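Local coordinates for protein aminotransferase (Streptomyces pactum, PDB 4ZM4) that belongs to the class-III aminotransferases, a pyridoxal-phosphate-dependent family, and holds the ligand P3B in a pocket to which both subunits of its dimer contribute, at residues I216-P219 and V220-N223; G262-Q265 and E266-V270; R401-T404 and L405-E409; H414-A417 and L418-W421. The protein carries 1 engineered substitution. All coordinates share one frame; numbering follows the deposited sequence.

Interaction 1: residues I216-P219 and V220-N223. With P3B ((3E,4R,5R)-4,5-dihydroxy-3-{[(Z)-{3-hydroxy-2-methyl-5-[(phosphonooxy)methyl]pyridin-4(1H)-ylidene}methyl]imino}cyclohex-1-ene-1-carboxylic acid), chain H.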
loop_
_atom_site.group_PDB
_atom_site.type_symbol
_atom_site.label_atom_id
_atom_site.label_comp_id
_atom_site.label_asym_id
_atom_site.label_seq_id
_atom_site.Cartn_x
_atom_site.Cartn_y
_atom_site.Cartn_z
ATOM N N ILE B 216 18.277 8.984 -4.086
ATOM C CA ILE B 216 17.384 7.974 -4.630
ATOM C C ILE B 216 17.324 8.122 -6.150
ATOM O O ILE B 216 17.346 9.265 -6.657
ATOM C CB ILE B 216 15.981 8.010 -3.984
ATOM C CG1 ILE B 216 15.112 6.855 -4.485
ATOM C CG2 ILE B 216 15.285 9.339 -4.254
ATOM C CD1 ILE B 216 13.962 6.486 -3.566
ATOM N N VAL B 217 17.257 6.984 -6.865
ATOM C CA VAL B 217 17.376 7.000 -8.301
ATOM C C VAL B 217 16.745 5.765 -8.967
ATOM O O VAL B 217 16.813 4.657 -8.427
ATOM C CB VAL B 217 18.853 7.109 -8.682
ATOM C CG1 VAL B 217 19.589 5.865 -8.257
ATOM C CG2 VAL B 217 19.011 7.362 -10.182
ATOM N N GLU B 218 16.088 5.973 -10.105
ATOM C CA GLU B 218 15.702 4.888 -11.005
ATOM C C GLU B 218 16.922 4.553 -11.825
ATOM O O GLU B 218 17.323 5.324 -12.696
ATOM C CB GLU B 218 14.565 5.291 -11.954
ATOM C CG GLU B 218 13.199 5.441 -11.303
ATOM C CD GLU B 218 12.115 5.721 -12.322
ATOM O OE1 GLU B 218 12.032 4.980 -13.347
ATOM O OE2 GLU B 218 11.334 6.683 -12.122
ATOM N N PRO B 219 17.537 3.376 -11.575
ATOM C CA PRO B 219 18.827 3.138 -12.251
ATOM C C PRO B 219 18.680 3.178 -13.773
ATOM O O PRO B 219 19.588 3.622 -14.459
ATOM C CB PRO B 219 19.254 1.750 -11.751
ATOM C CG PRO B 219 18.383 1.449 -10.598
ATOM C CD PRO B 219 17.135 2.234 -10.737
ATOM N N VAL B 220 17.577 2.679 -14.283
ATOM C CA VAL B 220 17.126 3.021 -15.633
ATOM C C VAL B 220 15.875 3.865 -15.440
ATOM O O VAL B 220 14.954 3.456 -14.739
ATOM C CB VAL B 220 16.704 1.800 -16.447
ATOM C CG1 VAL B 220 16.111 2.232 -17.782
ATOM C CG2 VAL B 220 17.871 0.886 -16.683
ATOM N N LEU B 221 15.847 5.062 -16.006
ATOM C CA LEU B 221 14.679 5.928 -15.884
ATOM C C LEU B 221 13.577 5.334 -16.754
ATOM O O LEU B 221 13.671 5.399 -17.981
ATOM C CB LEU B 221 14.993 7.361 -16.325
ATOM C CG LEU B 221 13.779 8.314 -16.445
ATOM C CD1 LEU B 221 12.962 8.321 -15.171
ATOM C CD2 LEU B 221 14.200 9.730 -16.795
ATOM N N ALA B 222 12.535 4.773 -16.135
ATOM C CA ALA B 222 11.425 4.145 -16.899
ATOM C C ALA B 222 10.119 4.966 -16.949
ATOM O O ALA B 222 9.395 4.872 -17.935
ATOM C CB ALA B 222 11.149 2.769 -16.371
ATOM N N ASN B 223 9.848 5.814 -15.945
ATOM C CA ASN B 223 8.635 6.651 -15.917
ATOM C C ASN B 223 8.728 7.968 -16.721
ATOM O O ASN B 223 7.951 8.911 -16.516
ATOM C CB ASN B 223 8.271 7.004 -14.468
ATOM C CG ASN B 223 7.861 5.814 -13.645
ATOM O OD1 ASN B 223 6.710 5.363 -13.687
ATOM N ND2 ASN B 223 8.760 5.342 -12.833
HETATM O OAH P3B H . 3.050 3.244 -5.121
HETATM P PBA P3B H . 3.318 2.171 -6.258
HETATM O OAI P3B H . 2.412 2.604 -7.371
HETATM O OAC P3B H . 2.999 0.744 -5.841
HETATM O OAQ P3B H . 4.923 2.467 -6.624
HETATM C CAM P3B H . 5.484 3.818 -6.681
HETATM C CAV P3B H . 6.555 3.765 -7.539
HETATM C CAL P3B H . 7.821 3.740 -6.970
HETATM N NAP P3B H . 8.919 3.639 -7.814
HETATM C CAU P3B H . 8.766 3.550 -9.178
HETATM C CAA P3B H . 9.854 3.483 -10.007
HETATM C CAW P3B H . 7.560 3.611 -9.721
HETATM O OAE P3B H . 7.478 3.522 -11.067
HETATM C CAX P3B H . 6.398 3.684 -8.950
HETATM C CAJ P3B H . 5.104 3.755 -9.576
HETATM N NAO P3B H . 4.964 3.912 -10.935
HETATM C CAT P3B H . 3.744 4.099 -11.532
HETATM C CAK P3B H . 2.515 4.334 -10.856
HETATM C CAS P3B H . 1.308 4.599 -11.494
HETATM C CAR P3B H . 0.105 4.767 -10.784
HETATM O OAD P3B H . -0.990 4.899 -11.353
HETATM O OAB P3B H . 0.071 4.872 -9.582
HETATM C CAN P3B H . 1.168 4.428 -12.816
HETATM C CAY P3B H . 2.394 4.038 -13.657
HETATM O OAF P3B H . 2.228 4.847 -14.838
HETATM C CAZ P3B H . 3.805 4.218 -12.964
HETATM O OAG P3B H . 4.931 3.465 -13.549
HETATM O O HOH W 1 12.897 2.507 -13.090
#

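Interaction 2: residues G262-Q265 and E266-V270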
loop_
_atom_site.group_PDB
_atom_site.type_symbol
_atom_site.label_atom_id
_atom_site.label_comp_id
_atom_site.label_asym_id
_atom_site.label_seq_id
_atom_site.Cartn_x
_atom_site.Cartn_y
_atom_site.Cartn_z
ATOM N N GLY B 262 18.818 -10.119 -11.421
ATOM C CA GLY B 262 19.193 -9.273 -10.290
ATOM C C GLY B 262 19.061 -7.780 -10.559
ATOM O O GLY B 262 19.733 -6.958 -9.929
ATOM N N GLY B 263 18.175 -7.419 -11.486
ATOM C CA GLY B 263 17.855 -6.027 -11.770
ATOM C C GLY B 263 18.962 -5.250 -12.435
ATOM O O GLY B 263 19.932 -5.832 -12.931
ATOM N N ALA B 264 18.840 -3.917 -12.382
ATOM C CA ALA B 264 19.861 -3.025 -12.918
ATOM C C ALA B 264 21.189 -3.115 -12.150
ATOM O O ALA B 264 22.234 -2.900 -12.704
ATOM C CB ALA B 264 19.328 -1.594 -12.934
ATOM N N GLN B 265 21.099 -3.337 -10.846
ATOM C CA GLN B 265 22.221 -3.679 -9.994
ATOM C C GLN B 265 23.193 -4.623 -10.671
ATOM O O GLN B 265 24.389 -4.362 -10.726
ATOM C CB GLN B 265 21.669 -4.448 -8.792
ATOM C CG GLN B 265 21.871 -3.765 -7.494
ATOM C CD GLN B 265 20.992 -4.362 -6.421
ATOM O OE1 GLN B 265 21.444 -5.193 -5.633
ATOM N NE2 GLN B 265 19.744 -3.889 -6.345
ATOM N N GLU B 266 22.650 -5.738 -11.147
ATOM C CA GLU B 266 23.401 -6.812 -11.744
ATOM C C GLU B 266 23.782 -6.410 -13.139
ATOM O O GLU B 266 24.932 -6.567 -13.550
ATOM C CB GLU B 266 22.532 -8.083 -11.798
ATOM C CG GLU B 266 23.187 -9.343 -12.319
ATOM C CD GLU B 266 22.269 -10.550 -12.192
ATOM O OE1 GLU B 266 22.323 -11.263 -11.148
ATOM O OE2 GLU B 266 21.474 -10.798 -13.120
ATOM N N ARG B 267 22.809 -5.921 -13.894
ATOM C CA ARG B 267 23.040 -5.608 -15.294
ATOM C C ARG B 267 24.182 -4.613 -15.447
ATOM O O ARG B 267 24.990 -4.769 -16.352
ATOM C CB ARG B 267 21.778 -5.052 -15.925
ATOM C CG ARG B 267 21.903 -4.754 -17.396
ATOM C CD ARG B 267 20.543 -4.412 -17.974
ATOM N NE ARG B 267 20.612 -4.242 -19.422
ATOM C CZ ARG B 267 19.915 -4.939 -20.321
ATOM N NH1 ARG B 267 19.049 -5.880 -19.970
ATOM N NH2 ARG B 267 20.080 -4.680 -21.610
ATOM N N TYR B 268 24.264 -3.611 -14.560
ATOM C CA TYR B 268 25.260 -2.568 -14.706
ATOM C C TYR B 268 26.423 -2.699 -13.723
ATOM O O TYR B 268 27.328 -1.866 -13.728
ATOM C CB TYR B 268 24.611 -1.186 -14.612
ATOM C CG TYR B 268 23.558 -0.919 -15.683
ATOM C CD1 TYR B 268 23.934 -0.625 -16.989
ATOM C CD2 TYR B 268 22.188 -0.953 -15.380
ATOM C CE1 TYR B 268 22.986 -0.381 -17.971
ATOM C CE2 TYR B 268 21.226 -0.699 -16.358
ATOM C CZ TYR B 268 21.633 -0.439 -17.663
ATOM O OH TYR B 268 20.717 -0.194 -18.666
ATOM N N GLY B 269 26.409 -3.741 -12.902
ATOM C CA GLY B 269 27.499 -4.016 -11.973
ATOM C C GLY B 269 27.776 -2.934 -10.936
ATOM O O GLY B 269 28.930 -2.642 -10.624
ATOM N N VAL B 270 26.730 -2.311 -10.415
ATOM C CA VAL B 270 26.881 -1.279 -9.360
ATOM C C VAL B 270 25.907 -1.614 -8.242
ATOM O O VAL B 270 24.723 -1.783 -8.489
ATOM C CB VAL B 270 26.569 0.130 -9.888
ATOM C CG1 VAL B 270 26.645 1.169 -8.779
ATOM C CG2 VAL B 270 27.524 0.476 -11.003
#

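Interaction 3: residues R401-T404 and L405-E409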
loop_
_atom_site.group_PDB
_atom_site.type_symbol
_atom_site.label_atom_id
_atom_site.label_comp_id
_atom_site.label_asym_id
_atom_site.label_seq_id
_atom_site.Cartn_x
_atom_site.Cartn_y
_atom_site.Cartn_z
ATOM N N ARG B 401 -2.977 10.836 -30.596
ATOM C CA ARG B 401 -3.899 10.543 -31.691
ATOM C C ARG B 401 -3.607 9.155 -32.205
ATOM O O ARG B 401 -4.520 8.332 -32.353
ATOM C CB ARG B 401 -3.748 11.601 -32.783
ATOM C CG ARG B 401 -4.879 11.687 -33.792
ATOM C CD ARG B 401 -5.160 13.121 -34.189
ATOM N NE ARG B 401 -4.066 13.926 -34.681
ATOM C CZ ARG B 401 -3.501 13.830 -35.871
ATOM N NH1 ARG B 401 -3.824 12.843 -36.711
ATOM N NH2 ARG B 401 -2.571 14.694 -36.204
ATOM N N LEU B 402 -2.322 8.838 -32.342
ATOM C CA LEU B 402 -1.890 7.469 -32.688
ATOM C C LEU B 402 -2.409 6.392 -31.734
ATOM O O LEU B 402 -2.789 5.309 -32.183
ATOM C CB LEU B 402 -0.368 7.382 -32.760
ATOM C CG LEU B 402 0.213 6.071 -33.268
ATOM C CD1 LEU B 402 -0.120 5.893 -34.744
ATOM C CD2 LEU B 402 1.718 6.022 -33.044
ATOM N N GLN B 403 -2.443 6.652 -30.433
ATOM C CA GLN B 403 -2.864 5.582 -29.528
ATOM C C GLN B 403 -4.376 5.331 -29.549
ATOM O O GLN B 403 -4.787 4.189 -29.407
ATOM C CB GLN B 403 -2.290 5.715 -28.081
ATOM C CG GLN B 403 -3.175 6.289 -26.997
ATOM C CD GLN B 403 -4.391 5.480 -26.588
ATOM O OE1 GLN B 403 -5.468 6.019 -26.579
ATOM N NE2 GLN B 403 -4.214 4.257 -26.164
ATOM N N THR B 404 -5.196 6.370 -29.739
ATOM C CA THR B 404 -6.656 6.169 -30.013
ATOM C C THR B 404 -6.845 5.264 -31.221
ATOM O O THR B 404 -7.677 4.353 -31.205
ATOM C CB THR B 404 -7.383 7.514 -30.260
ATOM O OG1 THR B 404 -7.387 8.295 -29.063
ATOM C CG2 THR B 404 -8.812 7.315 -30.713
ATOM N N LEU B 405 -6.065 5.511 -32.277
ATOM C CA LEU B 405 -6.203 4.751 -33.519
ATOM C C LEU B 405 -5.770 3.319 -33.310
ATOM O O LEU B 405 -6.427 2.387 -33.779
ATOM C CB LEU B 405 -5.401 5.415 -34.648
ATOM C CG LEU B 405 -6.014 6.719 -35.210
ATOM C CD1 LEU B 405 -4.974 7.560 -35.942
ATOM C CD2 LEU B 405 -7.206 6.402 -36.108
ATOM N N ALA B 406 -4.651 3.147 -32.609
ATOM C CA ALA B 406 -4.125 1.809 -32.291
ATOM C C ALA B 406 -5.100 1.034 -31.434
ATOM O O ALA B 406 -5.353 -0.129 -31.689
ATOM C CB ALA B 406 -2.771 1.923 -31.584
ATOM N N GLN B 407 -5.683 1.706 -30.445
ATOM C CA GLN B 407 -6.647 1.075 -29.548
ATOM C C GLN B 407 -7.832 0.534 -30.319
ATOM O O GLN B 407 -8.260 -0.595 -30.075
ATOM C CB GLN B 407 -7.116 2.039 -28.476
ATOM C CG GLN B 407 -7.954 1.394 -27.375
ATOM C CD GLN B 407 -8.278 2.350 -26.231
ATOM O OE1 GLN B 407 -7.379 2.979 -25.648
ATOM N NE2 GLN B 407 -9.563 2.465 -25.895
ATOM N N LYS B 408 -8.335 1.317 -31.277
ATOM C CA LYS B 408 -9.372 0.848 -32.177
ATOM C C LYS B 408 -8.943 -0.322 -33.018
ATOM O O LYS B 408 -9.765 -1.192 -33.311
ATOM C CB LYS B 408 -9.832 1.946 -33.124
ATOM C CG LYS B 408 -10.648 3.011 -32.456
ATOM C CD LYS B 408 -10.852 4.131 -33.445
ATOM C CE LYS B 408 -11.909 5.101 -32.967
ATOM N NZ LYS B 408 -12.570 5.662 -34.173
ATOM N N GLU B 409 -7.685 -0.342 -33.455
ATOM C CA GLU B 409 -7.153 -1.506 -34.170
ATOM C C GLU B 409 -6.895 -2.713 -33.261
ATOM O O GLU B 409 -6.479 -3.756 -33.735
ATOM C CB GLU B 409 -5.865 -1.139 -34.915
ATOM C CG GLU B 409 -6.024 -0.082 -35.999
ATOM C CD GLU B 409 -6.967 -0.498 -37.120
ATOM O OE1 GLU B 409 -7.160 -1.703 -37.358
ATOM O OE2 GLU B 409 -7.474 0.402 -37.821
#

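Interaction 4: residues H414-A417 and L418-W421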
loop_
_atom_site.group_PDB
_atom_site.type_symbol
_atom_site.label_atom_id
_atom_site.label_comp_id
_atom_site.label_asym_id
_atom_site.label_seq_id
_atom_site.Cartn_x
_atom_site.Cartn_y
_atom_site.Cartn_z
ATOM N N HIS B 414 -0.191 3.263 -23.462
ATOM C CA HIS B 414 -0.533 4.528 -22.788
ATOM C C HIS B 414 -0.386 5.711 -23.780
ATOM O O HIS B 414 0.577 5.760 -24.531
ATOM C CB HIS B 414 0.366 4.750 -21.580
ATOM C CG HIS B 414 -0.118 5.807 -20.637
ATOM N ND1 HIS B 414 -0.097 7.152 -20.935
ATOM C CD2 HIS B 414 -0.589 5.715 -19.372
ATOM C CE1 HIS B 414 -0.574 7.841 -19.922
ATOM N NE2 HIS B 414 -0.853 6.996 -18.948
ATOM N N PRO B 415 -1.335 6.655 -23.770
ATOM C CA PRO B 415 -1.311 7.769 -24.723
ATOM C C PRO B 415 -0.158 8.749 -24.604
ATOM O O PRO B 415 0.117 9.459 -25.581
ATOM C CB PRO B 415 -2.619 8.524 -24.462
ATOM C CG PRO B 415 -3.253 7.880 -23.287
ATOM C CD PRO B 415 -2.627 6.544 -23.074
ATOM N N ASN B 416 0.466 8.823 -23.436
ATOM C CA ASN B 416 1.606 9.665 -23.227
ATOM C C ASN B 416 2.836 8.943 -23.772
ATOM O O ASN B 416 3.162 7.836 -23.363
ATOM C CB ASN B 416 1.766 9.981 -21.741
ATOM C CG ASN B 416 2.871 10.976 -21.466
ATOM O OD1 ASN B 416 3.794 11.163 -22.268
ATOM N ND2 ASN B 416 2.782 11.629 -20.343
ATOM N N ALA B 417 3.537 9.577 -24.692
ATOM C CA ALA B 417 4.672 8.935 -25.336
ATOM C C ALA B 417 5.794 8.528 -24.364
ATOM O O ALA B 417 6.548 7.601 -24.637
ATOM C CB ALA B 417 5.218 9.859 -26.424
ATOM N N LEU B 418 5.925 9.251 -23.263
ATOM C CA LEU B 418 6.962 8.990 -22.269
ATOM C C LEU B 418 6.649 7.816 -21.342
ATOM O O LEU B 418 7.512 7.387 -20.589
ATOM C CB LEU B 418 7.183 10.230 -21.422
ATOM C CG LEU B 418 7.608 11.495 -22.183
ATOM C CD1 LEU B 418 7.530 12.686 -21.267
ATOM C CD2 LEU B 418 9.001 11.359 -22.740
ATOM N N GLU B 419 5.442 7.271 -21.398
ATOM C CA GLU B 419 5.104 6.105 -20.598
ATOM C C GLU B 419 5.508 4.808 -21.320
ATOM O O GLU B 419 5.092 4.559 -22.436
ATOM C CB GLU B 419 3.619 6.089 -20.294
ATOM C CG GLU B 419 3.179 7.217 -19.368
ATOM C CD GLU B 419 3.696 7.057 -17.962
ATOM O OE1 GLU B 419 4.183 5.966 -17.597
ATOM O OE2 GLU B 419 3.646 8.044 -17.208
ATOM N N PRO B 420 6.310 3.968 -20.664
ATOM C CA PRO B 420 6.863 2.818 -21.361
ATOM C C PRO B 420 5.849 1.695 -21.683
ATOM O O PRO B 420 4.761 1.648 -21.102
ATOM C CB PRO B 420 7.943 2.327 -20.392
ATOM C CG PRO B 420 7.455 2.729 -19.044
ATOM C CD PRO B 420 6.719 4.017 -19.242
ATOM N N TRP B 421 6.208 0.856 -22.660
ATOM C CA TRP B 421 5.607 -0.468 -22.892
ATOM C C TRP B 421 6.318 -1.492 -22.004
ATOM O O TRP B 421 7.553 -1.426 -21.810
ATOM C CB TRP B 421 5.863 -0.909 -24.350
ATOM C CG TRP B 421 5.267 -0.046 -25.441
ATOM C CD1 TRP B 421 4.636 1.151 -25.303
ATOM C CD2 TRP B 421 5.303 -0.316 -26.849
ATOM N NE1 TRP B 421 4.269 1.631 -26.530
ATOM C CE2 TRP B 421 4.651 0.738 -27.493
ATOM C CE3 TRP B 421 5.816 -1.363 -27.627
ATOM C CZ2 TRP B 421 4.505 0.783 -28.885
ATOM C CZ3 TRP B 421 5.681 -1.311 -28.987
ATOM C CH2 TRP B 421 5.018 -0.263 -29.607
HETATM O O HOH W 2 3.215 4.524 -24.243
HETATM O O HOH W 3 2.026 1.601 -22.500
HETATM O O HOH W 4 6.376 4.887 -24.909
#

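Interaction 1: residues I216-P219 and V220-N223
Glu218 and Asn223 meet side chain to side chain where the chain leaves strand 212-217, a central strand of the large seven-stranded sheet that carries the cofactor site in this family. The loop bends round the Glu218 carboxylate, which is gripped from several directions. CG lies beside the backbone N (chi1 -72°) and the rest of the chain is extended, which carries OE1 across the bend to the amide of Ala222; OE1 to Ala222 N is 2.8 Å, the donor coming from the syn side but tilted from the carboxylate plane. OE2 takes Asn223 ND2 from above that plane, at 3.0 Å, with the carboxylate and amide planes 81° apart. It also accepts the backbone N of Tyr150. Glutamate suits this place because it has the reach and two acceptor oxygens for several buried N-H groups, and the small methyl of Ala222 lies against OE1. A water bridges the bend, giving one proton to Glu218 OE1 and another to Val220 O. Apolar packing surrounds this tight part: Pro219 rests on Phe250 and Val220 on Tyr268. The looser part is the ligand end, where Asn223 is only partly buried. Asparagine fits there because it offers a donor and an acceptor on one flat group. ND2 gives a second bond, 2.8 Å, to OAE of P3B, and this together with the bond to Glu218 fixes the rotation of the amide. That leaves OD1 facing the ligand, where it accepts a hydrogen bond from P3B OAG at 2.6 Å.

Interaction 2: residues G262-Q265 and E266-V270
Tyr268 turns the edge of its ring to Ala264, one helical turn earlier. With CG beside its own backbone N (chi1 -60°), the ring lies back along the helix, and CD2 comes within 3.8 Å of Ala264 CB, which sits in the ring plane. The oxygen of the same alanine is near that plane too, 3.3 Å from Tyr268 CD2, so edge C-H groups face both a methyl and a carbonyl. Over one face of the ring lies Arg267, its CG above the centre; the extended chain then leads away to a hydrogen bond between NH1 and Val259 O. Glu266 diverges from both. Its CG is anti to the backbone N (chi1 -176°) and the chain stays straight, so that OE2 reaches back to Gly262 N in a weak bond of 3.2 Å. Glycine, with no CB, lets the carboxylate come up to that amide. This short helix, 263-267, lies in the crossover of a beta-alpha-beta unit between strands 247-251 and 274-277. At its start the carboxylate of Glu252 accepts the backbone N of both Ala264 and Gln265. It ends in a Schellman motif: Gly269 takes the positive phi that glycine tolerates easily, and Val270 N bonds to Gln265 O at 3.1 Å. Gly269 N adds a weak bond to Glu266 O. The returning chain also makes a CA-H...O contact, Gln265 CA to Val270 O 3.5 Å, while the amide of Gln265 reaches Gly113, OE1 accepting its backbone N. Beyond the turn, Val270 packs its branched side chain on Leu234 of helix 233-244.

Interaction 3: residues R401-T404 and L405-E409
Gln403 and Gln407, one turn apart, lie side by side and point the same way, their amide planes 67° apart. NE2 of Gln403 gives a weak, long bond to OE1 of Gln407, 3.5 Å. A bend at chi2 in Gln403 and an extended chain in Gln407 bring these two atoms together. The alkyl parts of other residues cover carbonyls of the preceding turn: Leu405 CG lies 3.6 Å from Arg401 O, and Lys408 CG lies 3.5 Å from Thr404 O. Lysine suits this exposed flank because its stem can lie along the helix while the ammonium end stays at the surface, and Ala406 keeps a small methyl against Leu402 O where the helix is buried. Under these side chains the backbone bonds run four residues apart, from Leu405 N to Arg401 O through Lys408 N to Thr404 O; the shortest is Gln407 N to Gln403 O, 2.8 Å. Further out, stronger partners hold the glutamines: Gln403 NE2 also bonds Phe413 O, and Gln407 NE2 bonds Leu40 O. Leu402 packs on Leu443. The whole is the closing turns of an amphipathic alpha helix, 396-408, lying against helix 429-444.

Interaction 4: residues H414-A417 and L418-W421
Leu418 N donates to Asn416 OD1 at 3.0 Å, the shortest direct hydrogen bond across this bend and the mark of an Asx turn. Its donor stands above the plane of the amide carbonyl, 43° out of it. CG of Asn416 is anti to its backbone N (chi1 -174°), which brings OD1 alongside the Leu418 amide. Overlaid on this is a type I beta turn, closed by Glu419 N to Asn416 O at 3.1 Å. Asparagine suits the first position because its short side chain can put OD1 at the amide two residues on. Asn416 N in turn donates to His414 ND1, 3.1 Å away and in the plane of the imidazole. This in-plane bond helps hold the ring, one face of which meets Glu419: CG sits over the ring centre in a CH-pi contact, 3.7 Å from the centroid. Beyond CG the glutamate bends, and its side chain comes close to the ligand P3B. A water joins His414 N to Pro420 O. Leu418 packs on helix 387-393, and Ala417 touches His399 of helix 396-408 and Ala372 of strand 368-373. Trp421 then begins the short strand 421-422, bonding through its backbone to Met369.

The four contacts follow one another along the chain; each is a short local bend or helical turn, and none encloses or crosses another. Interaction 1 turns the chain at the end of strand 212-217, in the ligand pocket. Interaction 2 lies in the crossover after strand 247-251 and comes back against interaction 1: Pro219 CB meets Ala264 CB at 3.5 Å. Much later, interaction 3 finishes helix 396-408, about 24 Å from interaction 2 between nearest atoms. Strand 411-412 leads on to interaction 4, where Pro415 packs on Gln403 of that helix and Pro420 meets Ala222. Interaction 4 therefore connects the C-terminal region with the loop that follows strand 212-217, and with interaction 1 it supplies pocket residues.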